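Resiniferatoxin-binding, phosphotriesterase-related protein (Rhodobacter sphaeroides 2.4.1, PDB 3K2G) binds two zinc ions within a TIM barrel of the phosphotriesterase family and probably acts as a hydrolase of phosphoric diesters. Local coordinates at residues P211-L216 against F268-Q273; H218-L223 against T234-M239; P241-P246 against Q276-D281. All coordinates share one frame; numbering follows the deposited sequence.

Contact 2 is the buried one, joining helix 217-226 to strand 234-236 through methyl groups alone, with a zinc ligand following the strand. Contacts 1 and 3 are partly buried and lie farther from the centre of the chain, where the loops after strands 206-208 and 234-236 meet the hairpin of strands 269-270 and 275-276 and the chain leaving it. Their chemistry is mixed: an indole meets a phenol ring and an amide in contact 1, whereas proline rings and an imidazole meet in contact 3. These two touch each other, Arg-215 NE lying 2.9 Å from Asp-245 OD2 in a salt bridge, while contact 2 adjoins each only along the sequence.

Contact 1 (P211-L216 against F268-Q273); sequences PGWFRL and FFYADQ
Similar first torsions, with CG anti to the carbonyl carbon in both Trp-213 (chi1 -76°) and Tyr-270 (chi1 -72°), bring the two rings together where a loop of the TIM barrel meets a beta hairpin. Trp-213 belongs to the loop between strand 206-208 and helix 217-226; Tyr-270 lies on strand 269-270, which pairs antiparallel with 275-276. The two side chains cross at about a right angle. It is the far corner of the indole that meets the tyrosine, CH2 of Trp-213 resting 4.0 Å from CD2 of Tyr-270, with CE2 of the phenol ring next to it. At its other end the indole is fixed by a hydrogen bond from Trp-213 NE1 to Gln-276 O in the partner strand of the hairpin. A type I turn from Pro-211 to Phe-214 presents the tryptophan, closed by Phe-214 N to Pro-211 O at 2.8 Å. The phenol is held from elsewhere too: it packs on Phe-74 and Phe-306, both lining the pocket of the bound dithiol, and its OH lies in plane at the edge of the Phe-268 ring. Gln-273, whose side chain is about 5 Å from that ligand, brings its amide nitrogen up to the benzo part of the indole, approaching obliquely and without a hydrogen bond: Gln-273 NE2 lies 4.3 Å from Trp-213 CE3.

Contact 2 (H218-L223 against T234-M239); sequences HRVLDL and TVLCHM. With ZN (zinc ion), chain J.
His-238 NE2 binds a zinc ion at 2.3 Å, two residues beyond Leu-236, the side chain that carries strand 234-236 against Val-220 and Leu-221 of helix 217-226. The same ion takes two waters, His-209 ND1 and Glu-177 OE1, and Glu-177 is shared with the second zinc. The imidazole is braced away from the metal as well: its ND1 is hydrogen-bonded to Asp-262 OD1, which limits rotation of the ring, and Cys-237 CB sits 3.7 Å above the ring plane, over its centre. Behind this site the strand and helix are two members of the beta-alpha-beta unit 206-208, 217-226 and 234-236, a repeating element of the TIM barrel. The axes of these short segments run nearly antiparallel (164°) and come within 10.5 Å, a gap filled by methyl groups of valine, leucine and threonine without any hydrogen bond across it. Leu-236 meets the helix with both methyls. Its CD2 lies 3.9 Å from Leu-221 CD2 and 4.1 Å from Val-220 CG1, while its CD1 faces Leu-221 CD1. The two leucines meet at a slant, whereas Val-220 and Leu-236 lie side by side, pointing opposite ways. Towards the start of the strand, Leu-221 CD2 also meets the methyl of Thr-234, at 4.0 Å from CG2. Thr-234 can offer that methyl because CG2 stands anti to its own N (chi1 -66° for OG1), whereas the hydroxyl, beside the N, is hydrogen-bonded to Asp-230 O. Neighbouring helices add to the apolar layer: Leu-192 of helix 186-202 packs on Val-220 and Leu-252 of helix 246-255 on Leu-221.

Contact 3 (P241-P246 against Q276-D281); sequences PSHMDP and QCPSDD
The backbones draw closest at Pro-241 and Pro-278, their CA atoms 6.0 Å apart, and a type I turn from Ser-242 to Asp-245 then carries segment 241-246 away. The Pro-278 ring touches both Pro-241 and His-243, in the loop that follows strand 234-236 of the barrel, with different atoms. Its CG approaches the backbone at Pro-241 N (4.0 Å), and its CD lies 4.4 Å from Pro-241 CG. The tighter touch is with the imidazole: His-243 CD2 is 3.4 Å from Pro-278 CB, with NE2 a little farther from the same carbon. His-243 has its CG between the backbone N and the carbonyl carbon (chi1 70°), a crowded position that sets the ring alongside the proline at an oblique slant. Met-244, a selenomethionine, covers part of one imidazole face with CG, offset toward the rim. Both segments run into helices through N-caps. Asp-245 OD1 accepts from Tyr-248 N at the start of helix 246-255; Ser-279 caps helix 280-292 with its hydroxyl, and Ser-279 N donates in return to Glu-282 OE1, as in a capping box. That helix also packs on the contact through Val-283 and Ala-286. With no hydrogen bond between the segments, cohesion here rests on rigid proline rings and one closely fitted imidazole, so it depends on shape more than on polar pairing.

Contact 1 (P211-L216 against F268-Q273)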
loop_
_atom_site.group_PDB
_atom_site.type_symbol
_atom_site.label_atom_id
_atom_site.label_comp_id
_atom_site.label_asym_id
_atom_site.label_seq_id
_atom_site.Cartn_x
_atom_site.Cartn_y
_atom_site.Cartn_z
ATOM N N PRO B 211 13.202 22.027 -0.635
ATOM C CA PRO B 211 11.746 22.161 -0.575
ATOM C C PRO B 211 11.037 20.812 -0.389
ATOM O O PRO B 211 10.877 20.117 -1.383
ATOM C CB PRO B 211 11.371 22.665 -1.972
ATOM C CG PRO B 211 12.405 22.097 -2.861
ATOM C CD PRO B 211 13.645 21.966 -2.022
ATOM N N GLY B 212 11.061 20.450 0.866
ATOM C CA GLY B 212 10.568 19.127 1.271
ATOM C C GLY B 212 9.348 18.480 0.614
ATOM O O GLY B 212 9.351 17.273 0.292
ATOM N N TRP B 213 8.393 19.411 0.271
ATOM C CA TRP B 213 7.134 18.868 -0.262
ATOM C C TRP B 213 7.285 18.673 -1.756
ATOM O O TRP B 213 6.318 18.383 -2.423
ATOM C CB TRP B 213 5.949 19.799 0.063
ATOM C CG TRP B 213 5.501 19.698 1.472
ATOM C CD1 TRP B 213 4.529 18.878 1.965
ATOM C CD2 TRP B 213 6.016 20.430 2.581
ATOM N NE1 TRP B 213 4.403 19.056 3.321
ATOM C CE2 TRP B 213 5.308 20.004 3.727
ATOM C CE3 TRP B 213 7.012 21.409 2.720
ATOM C CZ2 TRP B 213 5.564 20.523 4.999
ATOM C CZ3 TRP B 213 7.269 21.926 3.985
ATOM C CH2 TRP B 213 6.546 21.481 5.109
ATOM N N PHE B 214 8.496 18.844 -2.283
ATOM C CA PHE B 214 8.726 18.603 -3.708
ATOM C C PHE B 214 9.739 17.459 -3.798
ATOM O O PHE B 214 10.064 16.866 -2.771
ATOM C CB PHE B 214 9.242 19.862 -4.419
ATOM C CG PHE B 214 8.183 20.908 -4.635
ATOM C CD1 PHE B 214 7.479 20.973 -5.838
ATOM C CD2 PHE B 214 7.852 21.796 -3.616
ATOM C CE1 PHE B 214 6.457 21.908 -6.019
ATOM C CE2 PHE B 214 6.828 22.737 -3.785
ATOM C CZ PHE B 214 6.130 22.791 -4.989
ATOM N N ARG B 215 10.230 17.140 -4.996
ATOM C CA ARG B 215 11.195 16.048 -5.158
ATOM C C ARG B 215 12.394 16.471 -6.011
ATOM O O ARG B 215 12.666 15.865 -7.046
ATOM C CB ARG B 215 10.510 14.846 -5.813
ATOM C CG ARG B 215 9.253 14.361 -5.090
ATOM C CD ARG B 215 9.580 13.532 -3.855
ATOM N NE ARG B 215 8.371 13.057 -3.189
ATOM C CZ ARG B 215 7.699 13.744 -2.271
ATOM N NH1 ARG B 215 8.117 14.943 -1.894
ATOM N NH2 ARG B 215 6.598 13.234 -1.742
ATOM N N LEU B 216 13.112 17.500 -5.568
ATOM C CA LEU B 216 14.269 18.015 -6.306
ATOM C C LEU B 216 15.622 17.500 -5.809
ATOM O O LEU B 216 16.668 17.893 -6.330
ATOM C CB LEU B 216 14.278 19.551 -6.248
ATOM C CG LEU B 216 13.095 20.308 -6.866
ATOM C CD1 LEU B 216 13.239 21.804 -6.599
ATOM C CD2 LEU B 216 13.043 20.042 -8.359
ATOM N N PHE B 268 2.895 22.019 11.928
ATOM C CA PHE B 268 2.132 23.153 11.416
ATOM C C PHE B 268 1.610 22.936 10.002
ATOM O O PHE B 268 2.077 22.054 9.276
ATOM C CB PHE B 268 2.988 24.426 11.388
ATOM C CG PHE B 268 3.806 24.650 12.625
ATOM C CD1 PHE B 268 3.271 24.423 13.890
ATOM C CD2 PHE B 268 5.107 25.135 12.524
ATOM C CE1 PHE B 268 4.025 24.677 15.042
ATOM C CE2 PHE B 268 5.868 25.394 13.668
ATOM C CZ PHE B 268 5.325 25.166 14.926
ATOM N N PHE B 269 0.630 23.753 9.631
ATOM C CA PHE B 269 0.079 23.751 8.284
ATOM C C PHE B 269 0.511 25.105 7.733
ATOM O O PHE B 269 0.177 26.144 8.301
ATOM C CB PHE B 269 -1.447 23.684 8.281
ATOM C CG PHE B 269 -2.045 23.797 6.903
ATOM C CD1 PHE B 269 -1.853 22.785 5.967
ATOM C CD2 PHE B 269 -2.748 24.939 6.523
ATOM C CE1 PHE B 269 -2.350 22.906 4.665
ATOM C CE2 PHE B 269 -3.250 25.072 5.226
ATOM C CZ PHE B 269 -3.049 24.053 4.294
ATOM N N TYR B 270 1.268 25.105 6.645
ATOM C CA TYR B 270 1.731 26.356 6.063
ATOM C C TYR B 270 0.743 26.892 5.033
ATOM O O TYR B 270 0.802 26.543 3.852
ATOM C CB TYR B 270 3.117 26.155 5.447
ATOM C CG TYR B 270 4.188 25.987 6.496
ATOM C CD1 TYR B 270 4.568 27.059 7.303
ATOM C CD2 TYR B 270 4.786 24.751 6.722
ATOM C CE1 TYR B 270 5.512 26.909 8.311
ATOM C CE2 TYR B 270 5.733 24.589 7.731
ATOM C CZ TYR B 270 6.090 25.675 8.523
ATOM O OH TYR B 270 7.011 25.540 9.537
ATOM N N ALA B 271 -0.164 27.747 5.505
ATOM C CA ALA B 271 -1.206 28.339 4.669
ATOM C C ALA B 271 -0.687 28.870 3.340
ATOM O O ALA B 271 -1.315 28.675 2.298
ATOM C CB ALA B 271 -1.909 29.454 5.434
ATOM N N ASP B 272 0.456 29.545 3.391
ATOM C CA ASP B 272 1.086 30.120 2.205
ATOM C C ASP B 272 1.323 29.093 1.103
ATOM O O ASP B 272 0.893 29.275 -0.038
ATOM C CB ASP B 272 2.427 30.760 2.586
ATOM C CG ASP B 272 3.325 29.816 3.389
ATOM O OD1 ASP B 272 2.984 29.516 4.556
ATOM O OD2 ASP B 272 4.367 29.372 2.852
ATOM N N GLN B 273 2.016 28.017 1.461
ATOM C CA GLN B 273 2.348 26.950 0.525
ATOM C C GLN B 273 1.212 25.949 0.379
ATOM O O GLN B 273 1.131 25.235 -0.620
ATOM C CB GLN B 273 3.587 26.195 1.011
ATOM C CG GLN B 273 4.884 26.983 1.042
ATOM C CD GLN B 273 5.894 26.356 1.995
ATOM O OE1 GLN B 273 5.851 26.594 3.204
ATOM N NE2 GLN B 273 6.789 25.529 1.460
#

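Contact 2 (H218-L223 against T234-M239)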
loop_
_atom_site.group_PDB
_atom_site.type_symbol
_atom_site.label_atom_id
_atom_site.label_comp_id
_atom_site.label_asym_id
_atom_site.label_seq_id
_atom_site.Cartn_x
_atom_site.Cartn_y
_atom_site.Cartn_z
ATOM N N HIS B 218 17.348 14.628 -6.120
ATOM C CA HIS B 218 18.261 13.994 -7.063
ATOM C C HIS B 218 18.906 15.023 -7.991
ATOM O O HIS B 218 20.067 14.877 -8.368
ATOM C CB HIS B 218 17.546 12.901 -7.866
ATOM C CG HIS B 218 17.461 11.586 -7.150
ATOM N ND1 HIS B 218 18.570 10.814 -6.876
ATOM C CD2 HIS B 218 16.405 10.920 -6.625
ATOM C CE1 HIS B 218 18.201 9.733 -6.213
ATOM N NE2 HIS B 218 16.891 9.774 -6.047
ATOM N N ARG B 219 18.165 16.067 -8.355
ATOM C CA ARG B 219 18.728 17.106 -9.214
ATOM C C ARG B 219 19.788 17.870 -8.416
ATOM O O ARG B 219 20.809 18.299 -8.963
ATOM C CB ARG B 219 17.638 18.077 -9.687
ATOM C CG ARG B 219 18.193 19.254 -10.484
ATOM C CD ARG B 219 17.118 20.242 -10.925
ATOM N NE ARG B 219 17.706 21.400 -11.599
ATOM C CZ ARG B 219 17.023 22.473 -11.989
ATOM N NH1 ARG B 219 15.715 22.546 -11.774
ATOM N NH2 ARG B 219 17.650 23.478 -12.590
ATOM N N VAL B 220 19.532 18.040 -7.119
ATOM C CA VAL B 220 20.465 18.732 -6.231
ATOM C C VAL B 220 21.759 17.938 -6.146
ATOM O O VAL B 220 22.842 18.500 -6.294
ATOM C CB VAL B 220 19.893 18.898 -4.786
ATOM C CG1 VAL B 220 21.027 19.148 -3.790
ATOM C CG2 VAL B 220 18.917 20.066 -4.736
ATOM N N LEU B 221 21.646 16.631 -5.908
ATOM C CA LEU B 221 22.833 15.784 -5.810
ATOM C C LEU B 221 23.572 15.698 -7.141
ATOM O O LEU B 221 24.802 15.600 -7.168
ATOM C CB LEU B 221 22.464 14.379 -5.323
ATOM C CG LEU B 221 21.958 14.284 -3.878
ATOM C CD1 LEU B 221 21.769 12.813 -3.495
ATOM C CD2 LEU B 221 22.950 14.956 -2.923
ATOM N N ASP B 222 22.827 15.732 -8.243
ATOM C CA ASP B 222 23.444 15.681 -9.568
ATOM C C ASP B 222 24.379 16.882 -9.717
ATOM O O ASP B 222 25.488 16.761 -10.241
ATOM C CB ASP B 222 22.381 15.739 -10.677
ATOM C CG ASP B 222 21.678 14.404 -10.902
ATOM O OD1 ASP B 222 22.014 13.410 -10.228
ATOM O OD2 ASP B 222 20.779 14.357 -11.768
ATOM N N LEU B 223 23.924 18.041 -9.251
ATOM C CA LEU B 223 24.716 19.262 -9.344
ATOM C C LEU B 223 25.925 19.214 -8.407
ATOM O O LEU B 223 27.048 19.551 -8.797
ATOM C CB LEU B 223 23.836 20.474 -9.031
ATOM C CG LEU B 223 24.515 21.844 -9.079
ATOM C CD1 LEU B 223 23.474 22.927 -9.313
ATOM C CD2 LEU B 223 25.268 22.087 -7.774
ATOM N N THR B 234 27.331 15.317 2.268
ATOM C CA THR B 234 26.308 16.262 1.835
ATOM C C THR B 234 25.039 15.878 2.598
ATOM O O THR B 234 24.650 14.715 2.606
ATOM C CB THR B 234 26.027 16.153 0.322
ATOM O OG1 THR B 234 27.190 16.557 -0.409
ATOM C CG2 THR B 234 24.847 17.043 -0.070
ATOM N N VAL B 235 24.409 16.857 3.234
ATOM C CA VAL B 235 23.201 16.629 4.015
ATOM C C VAL B 235 21.995 17.252 3.324
ATOM O O VAL B 235 21.999 18.448 3.023
ATOM C CB VAL B 235 23.320 17.262 5.424
ATOM C CG1 VAL B 235 22.022 17.057 6.195
ATOM C CG2 VAL B 235 24.496 16.639 6.187
ATOM N N LEU B 236 20.974 16.439 3.063
ATOM C CA LEU B 236 19.752 16.919 2.430
ATOM C C LEU B 236 18.744 17.220 3.532
ATOM O O LEU B 236 18.279 16.304 4.214
ATOM C CB LEU B 236 19.179 15.852 1.494
ATOM C CG LEU B 236 20.056 15.448 0.308
ATOM C CD1 LEU B 236 19.433 14.255 -0.397
ATOM C CD2 LEU B 236 20.202 16.617 -0.652
ATOM N N CYS B 237 18.413 18.500 3.697
ATOM C CA CYS B 237 17.477 18.941 4.738
ATOM C C CYS B 237 16.003 18.765 4.421
ATOM O O CYS B 237 15.602 18.663 3.262
ATOM C CB CYS B 237 17.692 20.424 5.054
ATOM S SG CYS B 237 19.345 20.872 5.639
ATOM N N HIS B 238 15.203 18.744 5.481
ATOM C CA HIS B 238 13.749 18.658 5.366
ATOM C C HIS B 238 13.212 17.443 4.623
ATOM O O HIS B 238 12.397 17.561 3.706
ATOM C CB HIS B 238 13.243 19.947 4.721
ATOM C CG HIS B 238 13.895 21.177 5.274
ATOM N ND1 HIS B 238 14.142 21.340 6.621
ATOM C CD2 HIS B 238 14.362 22.296 4.667
ATOM C CE1 HIS B 238 14.734 22.505 6.820
ATOM N NE2 HIS B 238 14.879 23.104 5.650
HETATM N N MSE B 239 13.649 16.267 5.043
HETATM C CA MSE B 239 13.191 15.038 4.410
HETATM C C MSE B 239 11.818 14.594 4.907
HETATM O O MSE B 239 11.122 13.851 4.222
HETATM C CB MSE B 239 14.208 13.930 4.650
HETATM C CG MSE B 239 15.546 14.193 3.956
HETATM SE SE MSE B 239 15.359 14.524 2.053
HETATM C CE MSE B 239 14.618 12.803 1.562
HETATM ZN ZN ZN J . 15.560 25.296 5.532
HETATM O O HOH W 1 15.212 25.668 7.596
HETATM O O HOH W 2 13.261 25.902 5.913
#

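Contact 3 (P241-P246 against Q276-D281)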
loop_
_atom_site.group_PDB
_atom_site.type_symbol
_atom_site.label_atom_id
_atom_site.label_comp_id
_atom_site.label_asym_id
_atom_site.label_seq_id
_atom_site.Cartn_x
_atom_site.Cartn_y
_atom_site.Cartn_z
ATOM N N PRO B 241 8.681 15.656 4.972
ATOM C CA PRO B 241 7.531 15.658 4.060
ATOM C C PRO B 241 7.485 14.577 2.984
ATOM O O PRO B 241 6.421 14.316 2.425
ATOM C CB PRO B 241 7.572 17.060 3.449
ATOM C CG PRO B 241 8.244 17.884 4.518
ATOM C CD PRO B 241 9.357 16.966 4.950
ATOM N N SER B 242 8.624 13.962 2.676
ATOM C CA SER B 242 8.648 12.923 1.651
ATOM C C SER B 242 8.687 11.522 2.251
ATOM O O SER B 242 9.083 10.559 1.591
ATOM C CB SER B 242 9.835 13.134 0.694
ATOM O OG SER B 242 11.080 13.157 1.375
ATOM N N HIS B 243 8.248 11.414 3.503
ATOM C CA HIS B 243 8.212 10.142 4.218
ATOM C C HIS B 243 7.408 9.065 3.490
ATOM O O HIS B 243 7.659 7.876 3.670
ATOM C CB HIS B 243 7.597 10.342 5.603
ATOM C CG HIS B 243 6.129 10.636 5.570
ATOM N ND1 HIS B 243 5.171 9.645 5.524
ATOM C CD2 HIS B 243 5.455 11.812 5.552
ATOM C CE1 HIS B 243 3.971 10.198 5.483
ATOM N NE2 HIS B 243 4.115 11.511 5.499
HETATM N N MSE B 244 6.438 9.488 2.685
HETATM C CA MSE B 244 5.578 8.559 1.948
HETATM C C MSE B 244 6.125 8.160 0.585
HETATM O O MSE B 244 5.421 7.550 -0.219
HETATM C CB MSE B 244 4.169 9.147 1.762
HETATM C CG MSE B 244 4.005 10.618 2.122
HETATM SE SE MSE B 244 5.026 11.893 1.035
HETATM C CE MSE B 244 3.766 12.124 -0.473
ATOM N N ASP B 245 7.381 8.505 0.331
ATOM C CA ASP B 245 8.021 8.186 -0.934
ATOM C C ASP B 245 9.323 7.443 -0.605
ATOM O O ASP B 245 10.413 7.975 -0.796
ATOM C CB ASP B 245 8.317 9.489 -1.696
ATOM C CG ASP B 245 8.635 9.256 -3.160
ATOM O OD1 ASP B 245 8.998 8.115 -3.514
ATOM O OD2 ASP B 245 8.536 10.218 -3.954
ATOM N N PRO B 246 9.220 6.197 -0.104
ATOM C CA PRO B 246 10.399 5.397 0.255
ATOM C C PRO B 246 11.438 5.172 -0.846
ATOM O O PRO B 246 12.637 5.096 -0.566
ATOM C CB PRO B 246 9.791 4.092 0.773
ATOM C CG PRO B 246 8.489 4.002 0.037
ATOM C CD PRO B 246 7.984 5.422 0.100
ATOM N N GLN B 276 1.221 20.572 4.553
ATOM C CA GLN B 276 1.090 20.117 5.925
ATOM C C GLN B 276 2.295 19.306 6.391
ATOM O O GLN B 276 2.734 18.382 5.708
ATOM C CB GLN B 276 -0.171 19.255 6.047
ATOM C CG GLN B 276 -0.385 18.617 7.411
ATOM C CD GLN B 276 -0.821 19.617 8.461
ATOM O OE1 GLN B 276 -1.827 20.305 8.296
ATOM N NE2 GLN B 276 -0.074 19.695 9.550
ATOM N N CYS B 277 2.820 19.652 7.559
ATOM C CA CYS B 277 3.946 18.921 8.126
ATOM C C CYS B 277 3.431 17.568 8.582
ATOM O O CYS B 277 2.386 17.483 9.231
ATOM C CB CYS B 277 4.522 19.662 9.332
ATOM S SG CYS B 277 5.213 21.268 8.916
ATOM N N PRO B 278 4.168 16.494 8.270
ATOM C CA PRO B 278 3.778 15.134 8.650
ATOM C C PRO B 278 3.905 14.920 10.151
ATOM O O PRO B 278 4.554 15.706 10.840
ATOM C CB PRO B 278 4.757 14.271 7.862
ATOM C CG PRO B 278 6.009 15.085 7.933
ATOM C CD PRO B 278 5.504 16.497 7.641
ATOM N N SER B 279 3.291 13.847 10.645
ATOM C CA SER B 279 3.326 13.517 12.071
ATOM C C SER B 279 4.606 12.772 12.423
ATOM O O SER B 279 5.225 12.155 11.559
ATOM C CB SER B 279 2.145 12.625 12.433
ATOM O OG SER B 279 2.340 11.325 11.914
ATOM N N ASP B 280 4.985 12.797 13.695
ATOM C CA ASP B 280 6.195 12.098 14.108
ATOM C C ASP B 280 6.074 10.591 13.910
ATOM O O ASP B 280 7.076 9.906 13.700
ATOM C CB ASP B 280 6.536 12.428 15.561
ATOM C CG ASP B 280 7.086 13.834 15.716
ATOM O OD1 ASP B 280 7.486 14.432 14.684
ATOM O OD2 ASP B 280 7.131 14.336 16.862
ATOM N N ASP B 281 4.851 10.069 13.977
ATOM C CA ASP B 281 4.659 8.640 13.763
ATOM C C ASP B 281 4.938 8.294 12.299
ATOM O O ASP B 281 5.578 7.284 12.010
ATOM C CB ASP B 281 3.237 8.204 14.140
ATOM C CG ASP B 281 3.148 7.642 15.555
ATOM O OD1 ASP B 281 4.202 7.371 16.173
ATOM O OD2 ASP B 281 2.018 7.459 16.047
#